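Local coordinates for protein ferritin light chain (PDB 1Z6O) that stores iron in a soluble, non-toxic form as the light chain of a secreted insect ferritin, probably helping to nucleate the ferrihydrite core, at residues I143-T148 and I159-E164; H106-K110 and E138-Y142. Residues are numbered along the deposited sequence.

Contact 1: residues I143-T148 and I159-E164. With CA (calcium ion), chain Z.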
ATOM      1  N   ILE A 143     -11.515  24.210 -50.892  1.00 15.58           N
ATOM      2  CA  ILE A 143     -11.735  25.301 -49.939  1.00 16.13           C
ATOM      3  C   ILE A 143     -10.398  25.903 -49.506  1.00 17.54           C
ATOM      4  O   ILE A 143     -10.263  27.126 -49.351  1.00 16.97           O
ATOM      5  CB  ILE A 143     -12.509  24.791 -48.705  1.00 16.86           C
ATOM      6  CG1 ILE A 143     -13.865  24.237 -49.156  1.00 19.09           C
ATOM      7  CG2 ILE A 143     -12.728  25.929 -47.693  1.00 18.60           C
ATOM      8  CD1 ILE A 143     -14.632  23.533 -48.024  1.00 19.82           C
ATOM      9  N   HIS A 144      -9.405  25.040 -49.321  1.00 15.76           N
ATOM     10  CA  HIS A 144      -8.070  25.477 -48.919  1.00 16.42           C
ATOM     11  C   HIS A 144      -7.494  26.416 -49.996  1.00 17.58           C
ATOM     12  O   HIS A 144      -6.931  27.470 -49.692  1.00 16.56           O
ATOM     13  CB  HIS A 144      -7.180  24.237 -48.740  1.00 13.74           C
ATOM     14  CG  HIS A 144      -5.820  24.529 -48.185  1.00 15.86           C
ATOM     15  ND1 HIS A 144      -4.807  25.082 -48.941  1.00 17.16           N
ATOM     16  CD2 HIS A 144      -5.295  24.309 -46.951  1.00 14.11           C
ATOM     17  CE1 HIS A 144      -3.715  25.187 -48.200  1.00 19.05           C
ATOM     18  NE2 HIS A 144      -3.986  24.724 -46.989  1.00 15.95           N
ATOM     19  N   ARG A 145      -7.643  26.030 -51.259  1.00 16.40           N
ATOM     20  CA  ARG A 145      -7.145  26.847 -52.368  1.00 17.94           C
ATOM     21  C   ARG A 145      -7.918  28.180 -52.455  1.00 19.12           C
ATOM     22  O   ARG A 145      -7.351  29.241 -52.749  1.00 18.36           O
ATOM     23  CB  ARG A 145      -7.291  26.072 -53.688  1.00 19.14           C
ATOM     24  CG  ARG A 145      -6.610  26.768 -54.847  1.00 25.32           C
ATOM     25  CD  ARG A 145      -6.664  25.981 -56.157  1.00 24.13           C
ATOM     26  NE  ARG A 145      -5.958  26.760 -57.166  1.00 27.30           N
ATOM     27  CZ  ARG A 145      -5.224  26.255 -58.144  1.00 28.68           C
ATOM     28  NH1 ARG A 145      -5.085  24.938 -58.275  1.00 23.72           N
ATOM     29  NH2 ARG A 145      -4.602  27.081 -58.976  1.00 30.88           N
ATOM     30  N   GLU A 146      -9.217  28.120 -52.200  1.00 16.59           N
ATOM     31  CA  GLU A 146     -10.042  29.323 -52.224  1.00 20.08           C
ATOM     32  C   GLU A 146      -9.600  30.277 -51.104  1.00 21.22           C
ATOM     33  O   GLU A 146      -9.634  31.495 -51.259  1.00 19.03           O
ATOM     34  CB  GLU A 146     -11.510  28.921 -52.039  1.00 22.54           C
ATOM     35  CG  GLU A 146     -12.511  30.049 -52.127  1.00 43.72           C
ATOM     36  CD  GLU A 146     -12.545  30.711 -53.501  1.00 51.31           C
ATOM     37  OE1 GLU A 146     -12.297  30.015 -54.522  1.00 35.86           O
ATOM     38  OE2 GLU A 146     -12.834  31.929 -53.542  1.00 49.24           O
ATOM     39  N   ALA A 147      -9.163  29.725 -49.974  1.00 16.19           N
ATOM     40  CA  ALA A 147      -8.742  30.548 -48.847  1.00 17.24           C
ATOM     41  C   ALA A 147      -7.359  31.176 -48.967  1.00 17.98           C
ATOM     42  O   ALA A 147      -7.088  32.204 -48.351  1.00 17.95           O
ATOM     43  CB  ALA A 147      -8.776  29.707 -47.552  1.00 16.14           C
ATOM     44  N   THR A 148      -6.482  30.578 -49.759  1.00 16.49           N
ATOM     45  CA  THR A 148      -5.109  31.058 -49.779  1.00 18.98           C
ATOM     46  C   THR A 148      -4.494  31.260 -51.143  1.00 22.04           C
ATOM     47  O   THR A 148      -3.305  31.530 -51.234  1.00 23.47           O
ATOM     48  CB  THR A 148      -4.191  30.039 -49.043  1.00 21.67           C
ATOM     49  OG1 THR A 148      -4.290  28.762 -49.697  1.00 22.89           O
ATOM     50  CG2 THR A 148      -4.609  29.876 -47.596  1.00 23.22           C
ATOM     51  N   ILE A 159      -8.536  29.421 -41.800  1.00 15.01           N
ATOM     52  CA  ILE A 159      -9.332  28.363 -42.432  1.00 14.88           C
ATOM     53  C   ILE A 159      -8.383  27.306 -43.016  1.00 15.51           C
ATOM     54  O   ILE A 159      -8.634  26.104 -42.915  1.00 16.36           O
ATOM     55  CB  ILE A 159     -10.213  28.913 -43.586  1.00 17.36           C
ATOM     56  CG1 ILE A 159     -11.298  29.842 -43.026  1.00 18.87           C
ATOM     57  CG2 ILE A 159     -10.839  27.744 -44.369  1.00 18.59           C
ATOM     58  CD1 ILE A 159     -12.222  29.178 -41.980  1.00 22.72           C
ATOM     59  N   ALA A 160      -7.289  27.747 -43.632  1.00 15.67           N
ATOM     60  CA  ALA A 160      -6.335  26.795 -44.206  1.00 16.95           C
ATOM     61  C   ALA A 160      -5.761  25.841 -43.147  1.00 16.95           C
ATOM     62  O   ALA A 160      -5.727  24.626 -43.351  1.00 17.16           O
ATOM     63  CB  ALA A 160      -5.195  27.546 -44.913  1.00 16.87           C
ATOM     64  N   GLN A 161      -5.315  26.388 -42.016  1.00 15.50           N
ATOM     65  CA  GLN A 161      -4.735  25.558 -40.953  1.00 16.07           C
ATOM     66  C   GLN A 161      -5.805  24.652 -40.334  1.00 16.82           C
ATOM     67  O   GLN A 161      -5.522  23.506 -39.978  1.00 18.19           O
ATOM     68  CB  GLN A 161      -4.089  26.445 -39.872  1.00 17.68           C
ATOM     69  CG  GLN A 161      -3.711  25.697 -38.579  1.00 29.51           C
ATOM     70  CD  GLN A 161      -2.420  24.861 -38.657  1.00 37.88           C
ATOM     71  OE1 GLN A 161      -1.917  24.506 -39.737  1.00 28.38           O
ATOM     72  NE2 GLN A 161      -1.888  24.529 -37.486  1.00 32.52           N
ATOM     73  N   TYR A 162      -7.026  25.165 -40.196  1.00 15.37           N
ATOM     74  CA  TYR A 162      -8.129  24.355 -39.657  1.00 16.12           C
ATOM     75  C   TYR A 162      -8.349  23.132 -40.569  1.00 17.61           C
ATOM     76  O   TYR A 162      -8.457  21.997 -40.094  1.00 17.32           O
ATOM     77  CB  TYR A 162      -9.412  25.198 -39.592  1.00 16.13           C
ATOM     78  CG  TYR A 162     -10.675  24.410 -39.294  1.00 16.94           C
ATOM     79  CD1 TYR A 162     -10.808  23.673 -38.116  1.00 23.63           C
ATOM     80  CD2 TYR A 162     -11.752  24.438 -40.176  1.00 20.14           C
ATOM     81  CE1 TYR A 162     -12.001  22.977 -37.824  1.00 23.03           C
ATOM     82  CE2 TYR A 162     -12.941  23.757 -39.894  1.00 21.52           C
ATOM     83  CZ  TYR A 162     -13.055  23.032 -38.724  1.00 23.62           C
ATOM     84  OH  TYR A 162     -14.230  22.363 -38.469  1.00 23.75           O
ATOM     85  N   LEU A 163      -8.406  23.354 -41.881  1.00 14.90           N
ATOM     86  CA  LEU A 163      -8.590  22.242 -42.814  1.00 17.47           C
ATOM     87  C   LEU A 163      -7.399  21.285 -42.768  1.00 18.12           C
ATOM     88  O   LEU A 163      -7.574  20.066 -42.772  1.00 17.38           O
ATOM     89  CB  LEU A 163      -8.775  22.758 -44.249  1.00 16.15           C
ATOM     90  CG  LEU A 163     -10.079  23.532 -44.498  1.00 20.17           C
ATOM     91  CD1 LEU A 163     -10.023  24.205 -45.873  1.00 17.53           C
ATOM     92  CD2 LEU A 163     -11.277  22.561 -44.405  1.00 21.19           C
ATOM     93  N   GLU A 164      -6.188  21.833 -42.726  1.00 16.15           N
ATOM     94  CA  GLU A 164      -4.983  21.009 -42.686  1.00 17.64           C
ATOM     95  C   GLU A 164      -4.969  20.086 -41.479  1.00 22.08           C
ATOM     96  O   GLU A 164      -4.711  18.892 -41.602  1.00 20.87           O
ATOM     97  CB  GLU A 164      -3.723  21.896 -42.652  1.00 16.80           C
ATOM     98  CG  GLU A 164      -3.447  22.586 -44.000  1.00 15.90           C
ATOM     99  CD  GLU A 164      -2.378  23.674 -43.932  1.00 23.21           C
ATOM    100  OE1 GLU A 164      -1.707  23.825 -42.889  1.00 20.08           O
ATOM    101  OE2 GLU A 164      -2.210  24.389 -44.939  1.00 22.11           O
TER
HETATM  102 CA    CA Z5302      -0.057  23.952 -41.360  1.00 18.48          CA
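E164 faces two partners at once: its OE1 binds a calcium ion at 2.2 Å, while its OE2 accepts a nearly linear hydrogen bond (173°) from NE2 of H144 at 2.7 Å. The carboxylate meets the imidazole at its edge, so H144 engages the oxygen not on calcium, consistent with orienting E164. Q161, three residues before E164, adds OE1 to the same calcium at 2.5 Å, and Q161 and E164 of two neighbouring light chains complete the site, as in a ferritin three-fold channel. Beside this bond T148 CG2 lies 3.6 Å from A160 CB; on the side away from the calcium, I143 CG2 lies 3.7 Å from L163 CD1 and 4.2 Å from I159 CG2. H144 and A160 come within 5.2 Å at CA. The segment axes approach to 9.2 Å at 158°, nearly antiparallel, so the contact ties the last turns of helix 122-148 to the first of helix 157-190, with V37, E40 and Y44 of helix 37-61 covering I143 and H93 of helix 70-96 touching I159.

Contact 2: residues H106-K110 and E138-Y142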
ATOM      1  N   HIS A 106     -25.122  25.934 -51.231  1.00 30.26           N
ATOM      2  CA  HIS A 106     -24.533  25.019 -52.197  1.00 32.52           C
ATOM      3  C   HIS A 106     -23.085  25.369 -52.468  1.00 31.44           C
ATOM      4  O   HIS A 106     -22.665  26.510 -52.288  1.00 33.49           O
ATOM      5  CB  HIS A 106     -25.332  25.052 -53.501  1.00 43.75           C
ATOM      6  CG  HIS A 106     -26.743  24.578 -53.347  1.00 56.91           C
ATOM      7  ND1 HIS A 106     -27.056  23.281 -52.998  1.00 61.07           N
ATOM      8  CD2 HIS A 106     -27.922  25.237 -53.443  1.00 62.33           C
ATOM      9  CE1 HIS A 106     -28.366  23.161 -52.885  1.00 61.66           C
ATOM     10  NE2 HIS A 106     -28.916  24.334 -53.149  1.00 67.71           N
ATOM     11  N   SER A 107     -22.321  24.368 -52.883  1.00 27.64           N
ATOM     12  CA  SER A 107     -20.919  24.551 -53.208  1.00 27.51           C
ATOM     13  C   SER A 107     -20.827  25.002 -54.664  1.00 34.70           C
ATOM     14  O   SER A 107     -21.715  24.709 -55.457  1.00 32.89           O
ATOM     15  CB  SER A 107     -20.172  23.225 -53.062  1.00 27.68           C
ATOM     16  OG  SER A 107     -18.844  23.342 -53.544  1.00 29.81           O
ATOM     17  N   THR A 108     -19.759  25.706 -55.014  1.00 30.81           N
ATOM     18  CA  THR A 108     -19.572  26.139 -56.394  1.00 44.31           C
ATOM     19  C   THR A 108     -18.776  25.065 -57.112  1.00 50.54           C
ATOM     20  O   THR A 108     -18.770  25.001 -58.338  1.00 54.93           O
ATOM     21  CB  THR A 108     -18.770  27.444 -56.493  1.00 46.00           C
ATOM     22  OG1 THR A 108     -17.465  27.235 -55.946  1.00 51.54           O
ATOM     23  CG2 THR A 108     -19.461  28.561 -55.736  1.00 45.67           C
ATOM     24  N   MET A 109     -18.098  24.216 -56.348  1.00 53.54           N
ATOM     25  CA  MET A 109     -17.298  23.166 -56.956  1.00 59.14           C
ATOM     26  C   MET A 109     -18.194  22.261 -57.782  1.00 67.96           C
ATOM     27  O   MET A 109     -19.111  21.618 -57.264  1.00 63.06           O
ATOM     28  CB  MET A 109     -16.562  22.348 -55.901  1.00 51.56           C
ATOM     29  CG  MET A 109     -15.449  21.499 -56.486  1.00 59.22           C
ATOM     30  SD  MET A 109     -14.662  20.457 -55.260  1.00 49.78           S
ATOM     31  CE  MET A 109     -16.023  19.580 -54.790  1.00 72.09           C
ATOM     32  N   LYS A 110     -17.917  22.232 -59.080  1.00 81.14           N
ATOM     33  CA  LYS A 110     -18.675  21.430 -60.027  1.00 90.25           C
ATOM     34  C   LYS A 110     -18.491  19.946 -59.744  1.00 93.22           C
ATOM     35  O   LYS A 110     -17.469  19.352 -60.092  1.00 90.85           O
ATOM     36  CB  LYS A 110     -18.234  21.785 -61.447  1.00 93.65           C
ATOM     37  CG  LYS A 110     -18.447  23.263 -61.757  1.00 98.54           C
ATOM     38  CD  LYS A 110     -17.549  23.768 -62.869  1.00103.02           C
ATOM     39  CE  LYS A 110     -17.672  25.282 -63.004  1.00105.74           C
ATOM     40  NZ  LYS A 110     -16.718  25.849 -63.995  1.00108.35           N
ATOM     41  N   GLU A 138     -11.078  16.105 -51.747  1.00 16.60           N
ATOM     42  CA  GLU A 138     -10.858  17.097 -52.793  1.00 17.40           C
ATOM     43  C   GLU A 138     -11.646  18.374 -52.519  1.00 19.85           C
ATOM     44  O   GLU A 138     -11.245  19.459 -52.945  1.00 17.77           O
ATOM     45  CB  GLU A 138     -11.190  16.502 -54.170  1.00 19.49           C
ATOM     46  CG  GLU A 138     -10.146  15.436 -54.556  1.00 22.11           C
ATOM     47  CD  GLU A 138     -10.400  14.783 -55.897  1.00 33.65           C
ATOM     48  OE1 GLU A 138     -11.508  14.952 -56.441  1.00 30.94           O
ATOM     49  OE2 GLU A 138      -9.491  14.085 -56.405  1.00 28.38           O
ATOM     50  N   ARG A 139     -12.762  18.254 -51.808  1.00 16.52           N
ATOM     51  CA  ARG A 139     -13.526  19.449 -51.458  1.00 17.11           C
ATOM     52  C   ARG A 139     -12.675  20.243 -50.451  1.00 18.86           C
ATOM     53  O   ARG A 139     -12.633  21.468 -50.502  1.00 17.29           O
ATOM     54  CB  ARG A 139     -14.878  19.078 -50.836  1.00 17.71           C
ATOM     55  CG  ARG A 139     -15.758  20.296 -50.494  1.00 23.55           C
ATOM     56  CD  ARG A 139     -16.279  20.999 -51.756  1.00 26.36           C
ATOM     57  NE  ARG A 139     -17.288  20.193 -52.447  1.00 26.77           N
ATOM     58  CZ  ARG A 139     -18.557  20.071 -52.059  1.00 27.53           C
ATOM     59  NH1 ARG A 139     -19.009  20.709 -50.975  1.00 24.98           N
ATOM     60  NH2 ARG A 139     -19.377  19.297 -52.755  1.00 28.52           N
ATOM     61  N   ALA A 140     -11.993  19.560 -49.529  1.00 17.41           N
ATOM     62  CA  ALA A 140     -11.142  20.289 -48.587  1.00 17.25           C
ATOM     63  C   ALA A 140     -10.012  20.991 -49.353  1.00 16.59           C
ATOM     64  O   ALA A 140      -9.649  22.114 -49.020  1.00 16.10           O
ATOM     65  CB  ALA A 140     -10.547  19.339 -47.523  1.00 16.02           C
ATOM     66  N   PHE A 141      -9.450  20.330 -50.364  1.00 14.84           N
ATOM     67  CA  PHE A 141      -8.377  20.941 -51.164  1.00 16.66           C
ATOM     68  C   PHE A 141      -8.909  22.210 -51.842  1.00 18.87           C
ATOM     69  O   PHE A 141      -8.223  23.225 -51.931  1.00 16.64           O
ATOM     70  CB  PHE A 141      -7.902  19.981 -52.266  1.00 14.23           C
ATOM     71  CG  PHE A 141      -6.889  18.947 -51.808  1.00 15.62           C
ATOM     72  CD1 PHE A 141      -6.698  18.667 -50.452  1.00 15.59           C
ATOM     73  CD2 PHE A 141      -6.132  18.249 -52.754  1.00 19.57           C
ATOM     74  CE1 PHE A 141      -5.759  17.693 -50.039  1.00 17.06           C
ATOM     75  CE2 PHE A 141      -5.195  17.279 -52.358  1.00 20.66           C
ATOM     76  CZ  PHE A 141      -5.011  17.002 -50.991  1.00 17.51           C
ATOM     77  N   TYR A 142     -10.134  22.129 -52.335  1.00 16.81           N
ATOM     78  CA  TYR A 142     -10.773  23.255 -53.019  1.00 17.38           C
ATOM     79  C   TYR A 142     -10.974  24.455 -52.078  1.00 18.09           C
ATOM     80  O   TYR A 142     -10.649  25.590 -52.418  1.00 16.97           O
ATOM     81  CB  TYR A 142     -12.119  22.791 -53.576  1.00 22.58           C
ATOM     82  CG  TYR A 142     -12.887  23.870 -54.290  1.00 24.96           C
ATOM     83  CD1 TYR A 142     -12.513  24.288 -55.564  1.00 39.55           C
ATOM     84  CD2 TYR A 142     -13.987  24.479 -53.690  1.00 25.04           C
ATOM     85  CE1 TYR A 142     -13.218  25.290 -56.228  1.00 46.66           C
ATOM     86  CE2 TYR A 142     -14.701  25.483 -54.342  1.00 35.23           C
ATOM     87  CZ  TYR A 142     -14.309  25.882 -55.611  1.00 48.77           C
ATOM     88  OH  TYR A 142     -15.009  26.867 -56.269  1.00 56.92           O
TER
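An ST turn in the long connection of the ferritin four-helix bundle, the crossover between helices 70-96 and 122-148, sets residues 106-110 against the side of helix 122-148. S107 OG accepts a hydrogen bond from M109 N at 3.0 Å, and S107, T108 and M109 all meet the helix from this turn. The side chain of M109 enters the gap between R139 and Y142, residues three apart on the helix. Its CB lies over the face of the Y142 ring, 4.0 Å from the ring centroid and 13° off the normal, a CH-pi contact. Further along the side chain, M109 SD makes an oblique Met-aromatic contact, 4.6 Å from the centroid of the Y142 ring, and also packs 3.8 Å from Y142 CB. At the far end of this ring, Y142 OH donates a short hydrogen bond of 2.5 Å to T108 OG1, so the tyrosine offers its face to M109 and its hydroxyl to the residue before, T108. R139 curls back toward the loop, and S107 CB sits over a face of its guanidinium, 3.5 Å from R139 NH1. Together the segments bury 301 Å², with M109 contributing the largest share. E40 of helix 37-61 also binds the turn, through S107 OG and T108 N, so the loop bridges helices 37-61 and 122-148. These two helices meet each other where Y44 touches R139, while on helix 122-148 E138 bonds G29 N of a neighbouring light chain.

After helix 4-11, helices 37-61 and 70-96 lead to the long crossover that holds 106-110. Contact 2 closes a loop of 27 intervening residues, the rest of the crossover and then 16 residues of helix 122-148. Contact 1 opens at the next residue, I143, and closes a short loop of 10 intervening residues, the last two already in helix 157-190. The two loops therefore follow in series without crossing. Helix 122-148 serves both, carrying the surface crossover and pairing with the calcium-binding helix. The contact centres lie about 12 Å apart and touch where L163 CD1 of contact 1 packs 3.8 Å from A140 O of contact 2.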